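Local coordinates for Lmo1499 protein (Listeria monocytogenes, PDB 4IIW) that probably acts as a membrane-anchored lytic transglycosylase that cleaves nascent peptidoglycan strands endolytically and so ends their elongation, at residues B[159-162]-B[163-166]; B[203-206]-B[207-210]; B[223-226]-B[227-230]. One frame throughout, in Å; residues are numbered along the deposited sequence.

Interaction 1 (B[159-162]-B[163-166]); sequences VTND and VLNK
A short turn of 3-10 helix, opened by an ST turn, brings V159 against V163 in the loop between helix 145-154 and strand 180-181. Such a turn is recognised by bonds that run from each N-H to the carbonyl three residues back, and three follow one another here. The first joins V163 N to T160 O at 3.1 Å and is fairly straight, with an N-H...O angle of 163°. L164 N then reaches N161 O at 2.9 Å. The series ends with N165 N on D162 O, the longest of the three at 3.3 Å.

The ST turn lies at the start. T160 OG1 accepts from D162 N at 3.1 Å, and a chi1 of 70° swings the hydroxyl forward to that N-H while T160 O serves V163. T160 thus takes up two successive amides, that of D162 with its side chain and that of V163 with its backbone.

On the buried side, the two valines cross at about a right angle. Both also lean on I152 of helix 145-154 and on Y175, which seats the turn against the fold; L164 adds its own contacts to V148 and I152 of the same helix. On the far side of the turn from V159, beyond the last of the three backbone bonds, the side chain of N165 looks onward along the chain, and its oxygen OD1 is hydrogen-bonded to the backbone N of S167.

V159 places CG1 anti to its own nitrogen (chi1 -174°), and this branch does the touching: V159 CG1 lies 3.8 Å from V163 CG1 and 4.0 Å from V163 CG2.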
ATOM      1  N   VAL B 159      14.717  62.467   3.896  1.00 47.30           N
ATOM      2  CA  VAL B 159      15.816  61.658   4.442  1.00 46.41           C
ATOM      3  C   VAL B 159      17.039  62.545   4.500  1.00 47.37           C
ATOM      4  O   VAL B 159      17.588  62.877   3.471  1.00 49.56           O
ATOM      5  CB  VAL B 159      16.147  60.419   3.547  1.00 46.16           C
ATOM      6  CG1 VAL B 159      17.176  59.536   4.222  1.00 43.94           C
ATOM      7  CG2 VAL B 159      14.900  59.599   3.230  1.00 42.73           C
ATOM      8  N   THR B 160      17.475  62.929   5.693  1.00 48.57           N
ATOM      9  CA  THR B 160      18.618  63.831   5.844  1.00 49.99           C
ATOM     10  C   THR B 160      19.794  63.141   6.518  1.00 52.10           C
ATOM     11  O   THR B 160      19.725  61.952   6.828  1.00 53.79           O
ATOM     12  CB  THR B 160      18.235  64.986   6.741  1.00 51.55           C
ATOM     13  OG1 THR B 160      18.068  64.504   8.087  1.00 53.75           O
ATOM     14  CG2 THR B 160      16.946  65.630   6.260  1.00 48.94           C
ATOM     15  N   ASN B 161      20.868  63.891   6.773  1.00 54.48           N
ATOM     16  CA  ASN B 161      22.022  63.358   7.495  1.00 56.46           C
ATOM     17  C   ASN B 161      21.657  62.739   8.847  1.00 55.88           C
ATOM     18  O   ASN B 161      22.442  61.974   9.408  1.00 57.58           O
ATOM     19  CB  ASN B 161      23.114  64.424   7.693  1.00 58.95           C
ATOM     20  CG  ASN B 161      23.940  64.666   6.427  1.00 64.30           C
ATOM     21  OD1 ASN B 161      23.706  64.058   5.372  1.00 70.45           O
ATOM     22  ND2 ASN B 161      24.911  65.553   6.528  1.00 69.12           N
ATOM     23  N   ASP B 162      20.482  63.065   9.373  1.00 54.34           N
ATOM     24  CA  ASP B 162      20.031  62.477  10.626  1.00 54.64           C
ATOM     25  C   ASP B 162      20.103  60.943  10.606  1.00 52.15           C
ATOM     26  O   ASP B 162      20.464  60.334  11.605  1.00 53.08           O
ATOM     27  CB  ASP B 162      18.609  62.968  10.996  1.00 54.69           C
ATOM     28  CG  ASP B 162      18.602  64.431  11.533  1.00 58.49           C
ATOM     29  OD1 ASP B 162      19.683  64.940  11.894  1.00 56.24           O
ATOM     30  OD2 ASP B 162      17.517  65.062  11.616  1.00 61.64           O
ATOM     31  N   VAL B 163      19.822  60.331   9.460  1.00 49.01           N
ATOM     32  CA  VAL B 163      19.845  58.871   9.357  1.00 47.87           C
ATOM     33  C   VAL B 163      21.232  58.265   9.448  1.00 49.37           C
ATOM     34  O   VAL B 163      21.374  57.071   9.641  1.00 50.57           O
ATOM     35  CB  VAL B 163      19.191  58.370   8.049  1.00 46.07           C
ATOM     36  CG1 VAL B 163      17.780  58.951   7.914  1.00 45.39           C
ATOM     37  CG2 VAL B 163      20.054  58.714   6.841  1.00 42.79           C
ATOM     38  N   LEU B 164      22.267  59.068   9.301  1.00 52.59           N
ATOM     39  CA  LEU B 164      23.619  58.538   9.370  1.00 55.19           C
ATOM     40  C   LEU B 164      24.174  58.601  10.784  1.00 58.22           C
ATOM     41  O   LEU B 164      25.381  58.532  10.971  1.00 61.04           O
ATOM     42  CB  LEU B 164      24.548  59.299   8.421  1.00 56.27           C
ATOM     43  CG  LEU B 164      24.206  59.291   6.924  1.00 56.07           C
ATOM     44  CD1 LEU B 164      25.314  60.016   6.161  1.00 54.24           C
ATOM     45  CD2 LEU B 164      24.034  57.876   6.406  1.00 48.43           C
ATOM     46  N   ASN B 165      23.318  58.721  11.793  1.00 58.95           N
ATOM     47  CA  ASN B 165      23.842  58.786  13.146  1.00 61.75           C
ATOM     48  C   ASN B 165      24.355  57.423  13.616  1.00 63.81           C
ATOM     49  O   ASN B 165      23.640  56.422  13.640  1.00 63.70           O
ATOM     50  CB  ASN B 165      22.847  59.390  14.139  1.00 61.67           C
ATOM     51  CG  ASN B 165      23.399  59.425  15.559  1.00 63.52           C
ATOM     52  OD1 ASN B 165      23.686  58.384  16.147  1.00 66.45           O
ATOM     53  ND2 ASN B 165      23.526  60.619  16.122  1.00 62.72           N
ATOM     54  N   LYS B 166      25.620  57.438  13.993  1.00 67.55           N
ATOM     55  CA  LYS B 166      26.360  56.289  14.467  1.00 70.09           C
ATOM     56  C   LYS B 166      25.557  55.286  15.319  1.00 68.48           C
ATOM     57  O   LYS B 166      25.773  54.085  15.233  1.00 69.49           O
ATOM     58  CB  LYS B 166      27.557  56.820  15.269  1.00 74.95           C
ATOM     59  CG  LYS B 166      28.395  57.910  14.505  1.00 80.08           C
ATOM     60  CD  LYS B 166      29.554  58.511  15.355  1.00 86.39           C
ATOM     61  CE  LYS B 166      30.640  57.496  15.648  1.00 90.19           C
ATOM     62  NZ  LYS B 166      31.756  58.081  16.454  1.00 96.52           N
TER

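Interaction 2 (B[203-206]-B[207-210])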
ATOM      1  N   VAL B 203       6.159  61.982  -0.235  1.00 48.83           N
ATOM      2  CA  VAL B 203       4.909  62.523  -0.737  1.00 50.16           C
ATOM      3  C   VAL B 203       3.851  62.668   0.335  1.00 53.08           C
ATOM      4  O   VAL B 203       3.140  63.664   0.396  1.00 56.70           O
ATOM      5  CB  VAL B 203       4.277  61.585  -1.779  1.00 50.16           C
ATOM      6  CG1 VAL B 203       2.875  62.079  -2.165  1.00 45.39           C
ATOM      7  CG2 VAL B 203       5.195  61.429  -3.005  1.00 47.41           C
ATOM      8  N   ASN B 204       3.765  61.669   1.195  1.00 54.14           N
ATOM      9  CA  ASN B 204       2.678  61.590   2.157  1.00 55.81           C
ATOM     10  C   ASN B 204       2.840  62.342   3.447  1.00 57.55           C
ATOM     11  O   ASN B 204       1.888  62.420   4.218  1.00 61.21           O
ATOM     12  CB  ASN B 204       2.325  60.116   2.395  1.00 55.22           C
ATOM     13  CG  ASN B 204       1.704  59.467   1.148  1.00 55.90           C
ATOM     14  OD1 ASN B 204       0.731  59.978   0.596  1.00 60.06           O
ATOM     15  ND2 ASN B 204       2.267  58.358   0.704  1.00 49.27           N
ATOM     16  N   ILE B 205       4.021  62.894   3.694  1.00 57.04           N
ATOM     17  CA  ILE B 205       4.207  63.707   4.870  1.00 58.16           C
ATOM     18  C   ILE B 205       4.185  65.182   4.476  1.00 62.03           C
ATOM     19  O   ILE B 205       4.320  66.066   5.339  1.00 63.83           O
ATOM     20  CB  ILE B 205       5.511  63.391   5.627  1.00 56.53           C
ATOM     21  CG1 ILE B 205       6.740  63.762   4.797  1.00 56.08           C
ATOM     22  CG2 ILE B 205       5.544  61.937   6.044  1.00 53.98           C
ATOM     23  CD1 ILE B 205       8.021  63.529   5.539  1.00 55.65           C
ATOM     24  N   ALA B 206       4.011  65.452   3.182  1.00 64.10           N
ATOM     25  CA  ALA B 206       3.957  66.830   2.675  1.00 66.94           C
ATOM     26  C   ALA B 206       2.943  67.677   3.442  1.00 69.21           C
ATOM     27  O   ALA B 206       3.169  68.858   3.683  1.00 71.24           O
ATOM     28  CB  ALA B 206       3.626  66.837   1.188  1.00 68.26           C
ATOM     29  N   LYS B 207       1.836  67.062   3.834  1.00 69.97           N
ATOM     30  CA  LYS B 207       0.788  67.762   4.574  1.00 72.96           C
ATOM     31  C   LYS B 207       1.193  68.165   6.000  1.00 72.31           C
ATOM     32  O   LYS B 207       0.589  69.078   6.578  1.00 75.56           O
ATOM     33  CB  LYS B 207      -0.496  66.921   4.609  1.00 74.28           C
ATOM     34  CG  LYS B 207      -0.320  65.525   5.187  1.00 75.96           C
ATOM     35  CD  LYS B 207      -1.605  64.728   5.110  1.00 81.84           C
ATOM     36  CE  LYS B 207      -1.362  63.260   5.446  1.00 83.35           C
ATOM     37  NZ  LYS B 207      -2.613  62.458   5.351  1.00 88.62           N
ATOM     38  N   TYR B 208       2.203  67.509   6.564  1.00 67.85           N
ATOM     39  CA  TYR B 208       2.649  67.834   7.913  1.00 66.96           C
ATOM     40  C   TYR B 208       3.790  68.848   7.944  1.00 66.62           C
ATOM     41  O   TYR B 208       4.155  69.321   9.025  1.00 65.58           O
ATOM     42  CB  TYR B 208       3.114  66.578   8.648  1.00 64.95           C
ATOM     43  CG  TYR B 208       2.094  65.474   8.714  1.00 65.62           C
ATOM     44  CD1 TYR B 208       0.923  65.626   9.435  1.00 67.81           C
ATOM     45  CD2 TYR B 208       2.318  64.261   8.071  1.00 65.65           C
ATOM     46  CE1 TYR B 208      -0.011  64.606   9.497  1.00 70.84           C
ATOM     47  CE2 TYR B 208       1.396  63.241   8.127  1.00 66.37           C
ATOM     48  CZ  TYR B 208       0.236  63.412   8.845  1.00 70.56           C
ATOM     49  OH  TYR B 208      -0.681  62.388   8.902  1.00 76.73           O
ATOM     50  N   ARG B 209       4.345  69.174   6.772  1.00 66.98           N
ATOM     51  CA  ARG B 209       5.489  70.105   6.663  1.00 69.10           C
ATOM     52  C   ARG B 209       5.306  71.384   7.453  1.00 71.14           C
ATOM     53  O   ARG B 209       6.173  71.759   8.227  1.00 71.07           O
ATOM     54  CB  ARG B 209       5.748  70.528   5.213  1.00 70.98           C
ATOM     55  CG  ARG B 209       6.080  69.416   4.242  1.00 73.53           C
ATOM     56  CD  ARG B 209       7.410  68.734   4.531  1.00 75.69           C
ATOM     57  NE  ARG B 209       7.699  67.735   3.500  1.00 75.47           N
ATOM     58  CZ  ARG B 209       8.776  66.964   3.477  1.00 73.48           C
ATOM     59  NH1 ARG B 209       9.692  67.073   4.435  1.00 71.57           N
ATOM     60  NH2 ARG B 209       8.936  66.085   2.487  1.00 74.12           N
ATOM     61  N   ASP B 210       4.185  72.061   7.231  1.00 73.10           N
ATOM     62  CA  ASP B 210       3.926  73.318   7.896  1.00 76.31           C
ATOM     63  C   ASP B 210       3.940  73.186   9.416  1.00 74.83           C
ATOM     64  O   ASP B 210       4.472  74.067  10.105  1.00 76.18           O
ATOM     65  CB  ASP B 210       2.599  73.940   7.428  1.00 80.23           C
ATOM     66  CG  ASP B 210       2.642  74.413   5.970  1.00 85.89           C
ATOM     67  OD1 ASP B 210       3.554  73.998   5.212  1.00 89.67           O
ATOM     68  OD2 ASP B 210       1.746  75.195   5.578  1.00 91.69           O
TER
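I205 and R209 meet through an apolar chain laid over a flat cation: I205 CG1 sits over one face of the guanidinium, off its centre, 3.9 Å from R209 NH2, and I205 CD1 follows at 4.1 Å from R209 CZ. The bend at chi2 (-66°) folds the arginine back along the chain to this place. Its polar ends are then taken up by an earlier part of the fold and by the preceding helix: NH1 bonds to E157 O, while NH2 bonds to T158 OG1 and forms a salt bridge with D202.

The backbone bonds belong to the turn that links helix 190-204 to helix 209-215. I205 O takes Y208 N at 2.8 Å, a well-formed bond, whereas R209 N makes weak ones to both I205 O and A206 O.

Apolar contacts flank the Y208 ring. The methylene K207 CG lies over the centre of one ring face, 4.0 Å above the plane, and I205 CB comes within 4.1 Å of Y208 CD2. F222 of helix 219-232 also meets the ring, with the planes at about 55°. The hydroxyl Y208 OH is hydrogen-bonded to D302 OD1.

Interaction 3 (B[223-226]-B[227-230])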
ATOM      1  N   LEU B 223       9.212  60.921  12.902  1.00 50.24           N
ATOM      2  CA  LEU B 223       8.967  59.517  12.609  1.00 49.84           C
ATOM      3  C   LEU B 223       9.326  58.624  13.780  1.00 50.59           C
ATOM      4  O   LEU B 223       8.769  57.533  13.913  1.00 50.90           O
ATOM      5  CB  LEU B 223       9.703  59.081  11.335  1.00 49.04           C
ATOM      6  CG  LEU B 223       9.222  59.821  10.080  1.00 45.52           C
ATOM      7  CD1 LEU B 223      10.084  59.458   8.885  1.00 44.47           C
ATOM      8  CD2 LEU B 223       7.767  59.495   9.826  1.00 42.15           C
ATOM      9  N   THR B 224      10.226  59.081  14.647  1.00 51.29           N
ATOM     10  CA  THR B 224      10.588  58.298  15.818  1.00 51.10           C
ATOM     11  C   THR B 224       9.385  58.222  16.773  1.00 52.42           C
ATOM     12  O   THR B 224       8.961  57.110  17.185  1.00 52.47           O
ATOM     13  CB  THR B 224      11.809  58.876  16.508  1.00 51.86           C
ATOM     14  OG1 THR B 224      12.923  58.819  15.604  1.00 51.87           O
ATOM     15  CG2 THR B 224      12.136  58.086  17.765  1.00 51.55           C
HETATM   16  N   MSE B 225       8.826  59.387  17.119  1.00 52.47           N
HETATM   17  CA  MSE B 225       7.625  59.415  17.974  1.00 53.50           C
HETATM   18  C   MSE B 225       6.517  58.638  17.383  1.00 52.49           C
HETATM   19  O   MSE B 225       5.852  57.885  18.071  1.00 53.47           O
HETATM   20  CB  MSE B 225       7.067  60.819  18.194  1.00 54.59           C
HETATM   21  CG  MSE B 225       7.254  61.315  19.562  1.00 57.90           C
HETATM   22 SE   MSE B 225       6.310  60.274  20.915  0.78 53.03          SE
HETATM   23  CE  MSE B 225       7.067  61.348  22.338  1.00 57.85           C
ATOM     24  N   SER B 226       6.273  58.873  16.108  1.00 51.90           N
ATOM     25  CA  SER B 226       5.195  58.182  15.438  1.00 53.56           C
ATOM     26  C   SER B 226       5.329  56.684  15.647  1.00 53.71           C
ATOM     27  O   SER B 226       4.351  56.043  15.993  1.00 55.70           O
ATOM     28  CB  SER B 226       5.170  58.521  13.948  1.00 52.77           C
ATOM     29  OG  SER B 226       4.893  59.894  13.772  1.00 53.48           O
ATOM     30  N   SER B 227       6.544  56.147  15.497  1.00 52.34           N
ATOM     31  CA  SER B 227       6.751  54.700  15.613  1.00 54.30           C
ATOM     32  C   SER B 227       6.519  54.132  17.013  1.00 56.97           C
ATOM     33  O   SER B 227       5.921  53.052  17.152  1.00 58.45           O
ATOM     34  CB  SER B 227       8.146  54.284  15.132  1.00 52.90           C
ATOM     35  OG  SER B 227       9.139  54.826  15.964  1.00 53.31           O
ATOM     36  N   ILE B 228       7.004  54.823  18.048  1.00 57.15           N
ATOM     37  CA  ILE B 228       6.806  54.311  19.399  1.00 57.78           C
ATOM     38  C   ILE B 228       5.319  54.385  19.734  1.00 58.46           C
ATOM     39  O   ILE B 228       4.814  53.559  20.511  1.00 59.67           O
ATOM     40  CB  ILE B 228       7.704  54.984  20.460  1.00 57.38           C
ATOM     41  CG1 ILE B 228       7.362  56.442  20.682  1.00 57.65           C
ATOM     42  CG2 ILE B 228       9.155  54.895  20.055  1.00 60.04           C
ATOM     43  CD1 ILE B 228       8.238  57.087  21.762  1.00 54.80           C
ATOM     44  N   ILE B 229       4.617  55.354  19.130  1.00 56.69           N
ATOM     45  CA  ILE B 229       3.160  55.484  19.311  1.00 58.14           C
ATOM     46  C   ILE B 229       2.473  54.335  18.581  1.00 59.36           C
ATOM     47  O   ILE B 229       1.563  53.712  19.130  1.00 59.97           O
ATOM     48  CB  ILE B 229       2.582  56.841  18.789  1.00 57.65           C
ATOM     49  CG1 ILE B 229       3.137  58.033  19.576  1.00 58.40           C
ATOM     50  CG2 ILE B 229       1.078  56.878  18.918  1.00 56.49           C
ATOM     51  CD1 ILE B 229       2.745  59.404  18.987  1.00 56.88           C
ATOM     52  N   GLU B 230       2.924  54.053  17.353  1.00 58.73           N
ATOM     53  CA  GLU B 230       2.348  52.968  16.537  1.00 61.62           C
ATOM     54  C   GLU B 230       2.403  51.600  17.237  1.00 64.22           C
ATOM     55  O   GLU B 230       1.380  50.946  17.385  1.00 66.19           O
ATOM     56  CB  GLU B 230       3.048  52.858  15.181  1.00 59.79           C
ATOM     57  CG  GLU B 230       2.396  51.859  14.203  1.00 60.87           C
ATOM     58  CD  GLU B 230       1.122  52.390  13.555  1.00 64.76           C
ATOM     59  OE1 GLU B 230       0.985  53.623  13.447  1.00 62.63           O
ATOM     60  OE2 GLU B 230       0.265  51.575  13.120  1.00 68.40           O
TER
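M225 and I228, one turn apart on a buried part of helix 219-232, cross at a slant, with the selenium of the selenomethionine M225 3.8 Å from I228 CD1. Bending at chi2 (-63°) carries M225 SE along the helix toward the isoleucines, and it also lies 4.1 Å from I229 CG1. Helix 239-251 packs against these side chains: F246 touches M225 and I228, and A243 meets I229.

On another side of the helix, S227 turns back toward T224. A chi1 of 65° sets its hydroxyl between the backbone N and the carbonyl carbon, from where S227 OG donates to T224 O at 2.6 Å, tilted 22° from the carbonyl plane. I228 N reaches the same oxygen at 3.1 Å, so two donors grip T224 O. The regular helical bonds continue with I229 N to M225 O and E230 N to S226 O.

E230 faces a different part of the fold: its OE1 is held by S304 OG and G301 N at the start of helix 302-309. The contact lies close to E232, predicted to be important for catalysis, whose side chain is about 6 Å from that of I228. S227 OG has one more partner, being hydrogen-bonded to I297 N from a loop.

In the fold
Followed from the N terminus, the three contacts come in series: the first two each close a short turn, the third lies within one helix, and none nests in or crosses another. Interaction 1 shapes the loop after helix 145-154. Interaction 2 turns the chain from helix 190-204 into helix 209-215, and interaction 3 lies in the following helix, 219-232. The nearest atoms of interactions 2 and 3 are about 5 Å apart, while interaction 1 stays about 7 Å from either. Helix 302-309 joins interactions 2 and 3, since M305 touches Y208 as well as L223 and S226. R209 of interaction 2 reaches E157 and T158, just ahead of interaction 1.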